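Local coordinates for protein peptidoglycan D,D-transpeptidase MrdA (Pseudomonas aeruginosa, PDB 7KIS) that probably cross-links the peptidoglycan cell wall as penicillin-binding protein 2, a D,D-transpeptidase, and binds beta-lactams and diazabicyclooctane inhibitors, at residues H166-V180 against M283-V295. Numbering follows the deposited sequence.
Sequences HYPLKEHFAHSVGYV and MVSQPSYDPNLFV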
# COMPACT_ATOMS: atom_id res chain seq x y z
N HIS A 166 -18.63 -16.07 -11.31
CA HIS A 166 -18.80 -16.54 -9.94
C HIS A 166 -17.53 -16.26 -9.15
O HIS A 166 -16.42 -16.48 -9.63
CB HIS A 166 -19.11 -18.05 -9.94
CG HIS A 166 -19.16 -18.67 -8.58
ND1 HIS A 166 -19.85 -18.11 -7.53
CD2 HIS A 166 -18.61 -19.82 -8.11
CE1 HIS A 166 -19.72 -18.88 -6.46
NE2 HIS A 166 -18.97 -19.92 -6.79
N TYR A 167 -17.72 -15.76 -7.93
CA TYR A 167 -16.62 -15.42 -7.03
C TYR A 167 -16.71 -16.34 -5.81
O TYR A 167 -17.38 -16.01 -4.82
CB TYR A 167 -16.67 -13.95 -6.63
CG TYR A 167 -16.59 -13.01 -7.81
CD1 TYR A 167 -15.42 -12.88 -8.54
CD2 TYR A 167 -17.70 -12.26 -8.20
CE1 TYR A 167 -15.35 -12.03 -9.63
CE2 TYR A 167 -17.63 -11.40 -9.29
CZ TYR A 167 -16.45 -11.29 -10.00
OH TYR A 167 -16.38 -10.44 -11.08
N PRO A 168 -16.05 -17.50 -5.84
CA PRO A 168 -16.27 -18.51 -4.80
C PRO A 168 -15.75 -18.12 -3.43
O PRO A 168 -16.05 -18.82 -2.45
CB PRO A 168 -15.53 -19.74 -5.34
CG PRO A 168 -14.50 -19.18 -6.26
CD PRO A 168 -15.12 -17.97 -6.88
N LEU A 169 -14.98 -17.04 -3.31
CA LEU A 169 -14.52 -16.56 -2.01
C LEU A 169 -15.22 -15.29 -1.56
O LEU A 169 -14.96 -14.82 -0.45
CB LEU A 169 -13.00 -16.35 -2.04
CG LEU A 169 -12.21 -17.64 -1.79
CD1 LEU A 169 -10.77 -17.50 -2.27
CD2 LEU A 169 -12.25 -18.03 -0.32
N LYS A 170 -16.08 -14.72 -2.40
CA LYS A 170 -17.04 -13.67 -2.02
C LYS A 170 -16.29 -12.45 -1.49
O LYS A 170 -15.47 -11.88 -2.23
CB LYS A 170 -18.06 -14.29 -1.06
CG LYS A 170 -18.73 -15.54 -1.61
CD LYS A 170 -19.65 -16.18 -0.58
CE LYS A 170 -21.11 -16.04 -0.98
NZ LYS A 170 -21.97 -17.06 -0.31
N GLU A 171 -16.51 -12.04 -0.24
CA GLU A 171 -16.07 -10.73 0.23
C GLU A 171 -14.56 -10.61 0.38
O GLU A 171 -14.04 -9.49 0.46
CB GLU A 171 -16.75 -10.41 1.57
CG GLU A 171 -16.30 -11.30 2.73
CD GLU A 171 -16.94 -12.67 2.71
OE1 GLU A 171 -16.36 -13.61 3.30
OE2 GLU A 171 -18.02 -12.81 2.11
N HIS A 172 -13.83 -11.73 0.43
CA HIS A 172 -12.39 -11.68 0.64
C HIS A 172 -11.63 -11.04 -0.52
O HIS A 172 -10.41 -10.91 -0.43
CB HIS A 172 -11.85 -13.09 0.89
CG HIS A 172 -12.38 -13.74 2.13
ND1 HIS A 172 -12.58 -13.04 3.30
CD2 HIS A 172 -12.74 -15.01 2.38
CE1 HIS A 172 -13.05 -13.86 4.22
NE2 HIS A 172 -13.16 -15.07 3.69
N PHE A 173 -12.32 -10.63 -1.59
CA PHE A 173 -11.62 -10.08 -2.75
C PHE A 173 -12.37 -8.93 -3.42
O PHE A 173 -12.08 -8.62 -4.58
CB PHE A 173 -11.37 -11.17 -3.79
CG PHE A 173 -10.07 -11.87 -3.61
CD1 PHE A 173 -10.01 -13.08 -2.93
CD2 PHE A 173 -8.90 -11.32 -4.10
CE1 PHE A 173 -8.80 -13.72 -2.76
CE2 PHE A 173 -7.70 -11.96 -3.93
CZ PHE A 173 -7.65 -13.16 -3.26
N ALA A 174 -13.33 -8.30 -2.74
CA ALA A 174 -14.17 -7.31 -3.40
C ALA A 174 -13.34 -6.13 -3.89
O ALA A 174 -13.60 -5.58 -4.97
CB ALA A 174 -15.26 -6.83 -2.44
N HIS A 175 -12.32 -5.73 -3.13
CA HIS A 175 -11.49 -4.60 -3.50
C HIS A 175 -10.24 -5.00 -4.26
O HIS A 175 -9.67 -4.17 -4.98
CB HIS A 175 -11.11 -3.79 -2.25
CG HIS A 175 -12.29 -3.21 -1.53
ND1 HIS A 175 -12.94 -2.08 -1.96
CD2 HIS A 175 -12.94 -3.62 -0.42
CE1 HIS A 175 -13.94 -1.81 -1.14
NE2 HIS A 175 -13.96 -2.73 -0.20
N SER A 176 -9.78 -6.24 -4.12
CA SER A 176 -8.64 -6.71 -4.90
C SER A 176 -9.06 -7.03 -6.34
O SER A 176 -8.56 -6.42 -7.29
CB SER A 176 -8.02 -7.94 -4.23
OG SER A 176 -8.08 -7.84 -2.82
N VAL A 177 -9.97 -7.99 -6.50
CA VAL A 177 -10.37 -8.42 -7.84
C VAL A 177 -11.42 -7.50 -8.43
O VAL A 177 -11.42 -7.21 -9.63
CB VAL A 177 -10.86 -9.88 -7.80
CG1 VAL A 177 -11.40 -10.31 -9.16
CG2 VAL A 177 -9.74 -10.80 -7.38
N GLY A 178 -12.33 -7.01 -7.59
CA GLY A 178 -13.46 -6.23 -8.07
C GLY A 178 -14.60 -7.15 -8.46
O GLY A 178 -14.74 -8.24 -7.89
N TYR A 179 -15.42 -6.73 -9.42
CA TYR A 179 -16.54 -7.55 -9.87
C TYR A 179 -16.91 -7.13 -11.29
O TYR A 179 -16.34 -6.19 -11.84
CB TYR A 179 -17.74 -7.42 -8.91
CG TYR A 179 -18.14 -5.98 -8.64
CD1 TYR A 179 -18.97 -5.29 -9.52
CD2 TYR A 179 -17.69 -5.31 -7.51
CE1 TYR A 179 -19.34 -3.98 -9.28
CE2 TYR A 179 -18.05 -4.00 -7.27
CZ TYR A 179 -18.87 -3.34 -8.16
OH TYR A 179 -19.24 -2.04 -7.91
N VAL A 180 -17.87 -7.85 -11.87
CA VAL A 180 -18.43 -7.51 -13.16
C VAL A 180 -19.93 -7.27 -12.97
O VAL A 180 -20.52 -7.66 -11.96
CB VAL A 180 -18.18 -8.60 -14.22
CG1 VAL A 180 -16.72 -8.62 -14.63
CG2 VAL A 180 -18.60 -9.97 -13.70
N MET A 283 -3.84 -7.59 -0.23
CA MET A 283 -4.44 -6.28 -0.49
C MET A 283 -5.79 -6.26 0.22
O MET A 283 -6.77 -6.81 -0.29
CB MET A 283 -4.58 -6.02 -1.98
CG MET A 283 -5.25 -4.69 -2.32
SD MET A 283 -5.72 -4.60 -4.06
CE MET A 283 -5.94 -2.83 -4.25
N VAL A 284 -5.84 -5.63 1.39
CA VAL A 284 -6.98 -5.71 2.30
C VAL A 284 -7.58 -4.33 2.48
O VAL A 284 -6.87 -3.37 2.77
CB VAL A 284 -6.56 -6.30 3.66
CG1 VAL A 284 -7.77 -6.50 4.55
CG2 VAL A 284 -5.82 -7.61 3.46
N SER A 285 -8.90 -4.23 2.30
CA SER A 285 -9.66 -3.03 2.64
C SER A 285 -10.94 -3.43 3.35
O SER A 285 -11.74 -4.19 2.80
CB SER A 285 -9.98 -2.21 1.38
OG SER A 285 -10.57 -0.97 1.73
N GLN A 286 -11.12 -2.93 4.58
CA GLN A 286 -12.23 -3.28 5.46
C GLN A 286 -13.15 -2.07 5.67
O GLN A 286 -12.66 -0.94 5.77
CB GLN A 286 -11.71 -3.76 6.82
CG GLN A 286 -12.52 -4.89 7.45
CD GLN A 286 -12.43 -6.19 6.68
OE1 GLN A 286 -11.57 -6.36 5.82
NE2 GLN A 286 -13.32 -7.13 6.99
N PRO A 287 -14.48 -2.27 5.73
CA PRO A 287 -15.22 -3.54 5.64
C PRO A 287 -15.31 -4.08 4.21
O PRO A 287 -14.74 -3.49 3.29
CB PRO A 287 -16.60 -3.17 6.17
CG PRO A 287 -16.74 -1.73 5.85
CD PRO A 287 -15.37 -1.14 6.02
N SER A 288 -16.00 -5.20 4.04
CA SER A 288 -16.11 -5.85 2.74
C SER A 288 -17.55 -5.84 2.24
O SER A 288 -18.45 -5.27 2.86
CB SER A 288 -15.60 -7.30 2.83
OG SER A 288 -14.26 -7.36 3.29
N TYR A 289 -17.74 -6.46 1.08
CA TYR A 289 -19.05 -6.67 0.49
C TYR A 289 -18.96 -7.89 -0.42
O TYR A 289 -17.88 -8.28 -0.86
CB TYR A 289 -19.57 -5.43 -0.26
CG TYR A 289 -18.70 -4.95 -1.41
CD1 TYR A 289 -18.82 -5.51 -2.68
CD2 TYR A 289 -17.79 -3.91 -1.23
CE1 TYR A 289 -18.05 -5.06 -3.73
CE2 TYR A 289 -17.01 -3.46 -2.28
CZ TYR A 289 -17.14 -4.03 -3.53
OH TYR A 289 -16.37 -3.58 -4.57
N ASP A 290 -20.11 -8.50 -0.69
CA ASP A 290 -20.16 -9.63 -1.60
C ASP A 290 -20.16 -9.14 -3.05
O ASP A 290 -21.10 -8.46 -3.45
CB ASP A 290 -21.39 -10.49 -1.34
CG ASP A 290 -21.28 -11.88 -1.94
OD1 ASP A 290 -20.37 -12.11 -2.77
OD2 ASP A 290 -22.10 -12.75 -1.58
N PRO A 291 -19.13 -9.45 -3.84
CA PRO A 291 -19.15 -9.03 -5.25
C PRO A 291 -20.13 -9.81 -6.11
O PRO A 291 -20.37 -9.42 -7.26
CB PRO A 291 -17.70 -9.28 -5.72
CG PRO A 291 -16.91 -9.59 -4.47
CD PRO A 291 -17.89 -10.16 -3.50
N ASN A 292 -20.72 -10.89 -5.58
CA ASN A 292 -21.69 -11.69 -6.32
C ASN A 292 -23.08 -11.07 -6.35
O ASN A 292 -24.01 -11.73 -6.83
CB ASN A 292 -21.78 -13.09 -5.72
CG ASN A 292 -20.51 -13.90 -5.93
OD1 ASN A 292 -20.18 -14.27 -7.05
ND2 ASN A 292 -19.81 -14.18 -4.84
N LEU A 293 -23.24 -9.84 -5.87
CA LEU A 293 -24.53 -9.18 -5.96
C LEU A 293 -24.63 -8.22 -7.13
O LEU A 293 -25.75 -7.89 -7.54
CB LEU A 293 -24.82 -8.41 -4.66
CG LEU A 293 -24.56 -9.14 -3.34
CD1 LEU A 293 -24.88 -8.23 -2.15
CD2 LEU A 293 -25.37 -10.43 -3.26
N PHE A 294 -23.51 -7.81 -7.72
CA PHE A 294 -23.53 -6.95 -8.88
C PHE A 294 -23.41 -7.71 -10.20
O PHE A 294 -23.69 -7.14 -11.25
CB PHE A 294 -22.39 -5.91 -8.81
CG PHE A 294 -22.25 -5.24 -7.47
CD1 PHE A 294 -22.81 -3.99 -7.24
CD2 PHE A 294 -21.54 -5.84 -6.44
CE1 PHE A 294 -22.68 -3.37 -6.01
CE2 PHE A 294 -21.40 -5.22 -5.21
CZ PHE A 294 -21.97 -3.98 -5.00
N VAL A 295 -23.01 -8.98 -10.15
CA VAL A 295 -22.79 -9.74 -11.38
C VAL A 295 -24.09 -9.90 -12.16
O VAL A 295 -24.10 -9.83 -13.40
CB VAL A 295 -22.13 -11.10 -11.07
CG1 VAL A 295 -23.02 -11.97 -10.19
CG2 VAL A 295 -21.75 -11.82 -12.36
O HOH W 1 -13.96 -1.55 -4.70
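The loop after strand 280-286 runs along the irregular turns of 166-180, its backbone passing nearest at Glu171 and Asp290, with CA atoms 4.6 Å apart. At one end the side-chain amide of Asn292 grips the backbone of Tyr167 twice: OD1 takes Tyr167 N (3.0 Å) on a lone pair, and ND2 gives an almost straight bond to Tyr167 O (3.0 Å, 170°). Lys170 N, closing the type I turn, reaches that same carbonyl from the opposite face. Asp290 OD1 in turn takes Asn292 N from above its carboxylate plane, in an Asx turn, and Asn292 ND2 on its syn lone pair. The contact joins the PBP dimerisation-domain region to the loop leaving an outermost strand of the transpeptidase sheet, well away from the inhibitor. Pro291 packs its CG on Ala174 and its CB on Tyr179 CB (3.7 Å). His175, Tyr179, Tyr289 and Phe294 form an aromatic cluster. Tyr179 and Phe294 stack face to face, centroids 4.2 Å apart and planes 13° from parallel. With CG set between its backbone N and carbonyl carbon (chi1 59°), Tyr289 lays one face over Ala174 CB, 3.5 Å from the ring centroid, and turns an edge to one face of His175 in a T-shaped pair. Ser285 CB covers the other face of His175, while Ser285 OG bonds Arg317 N. A water links Tyr289 OH to His175 ND1, the latter bond weak.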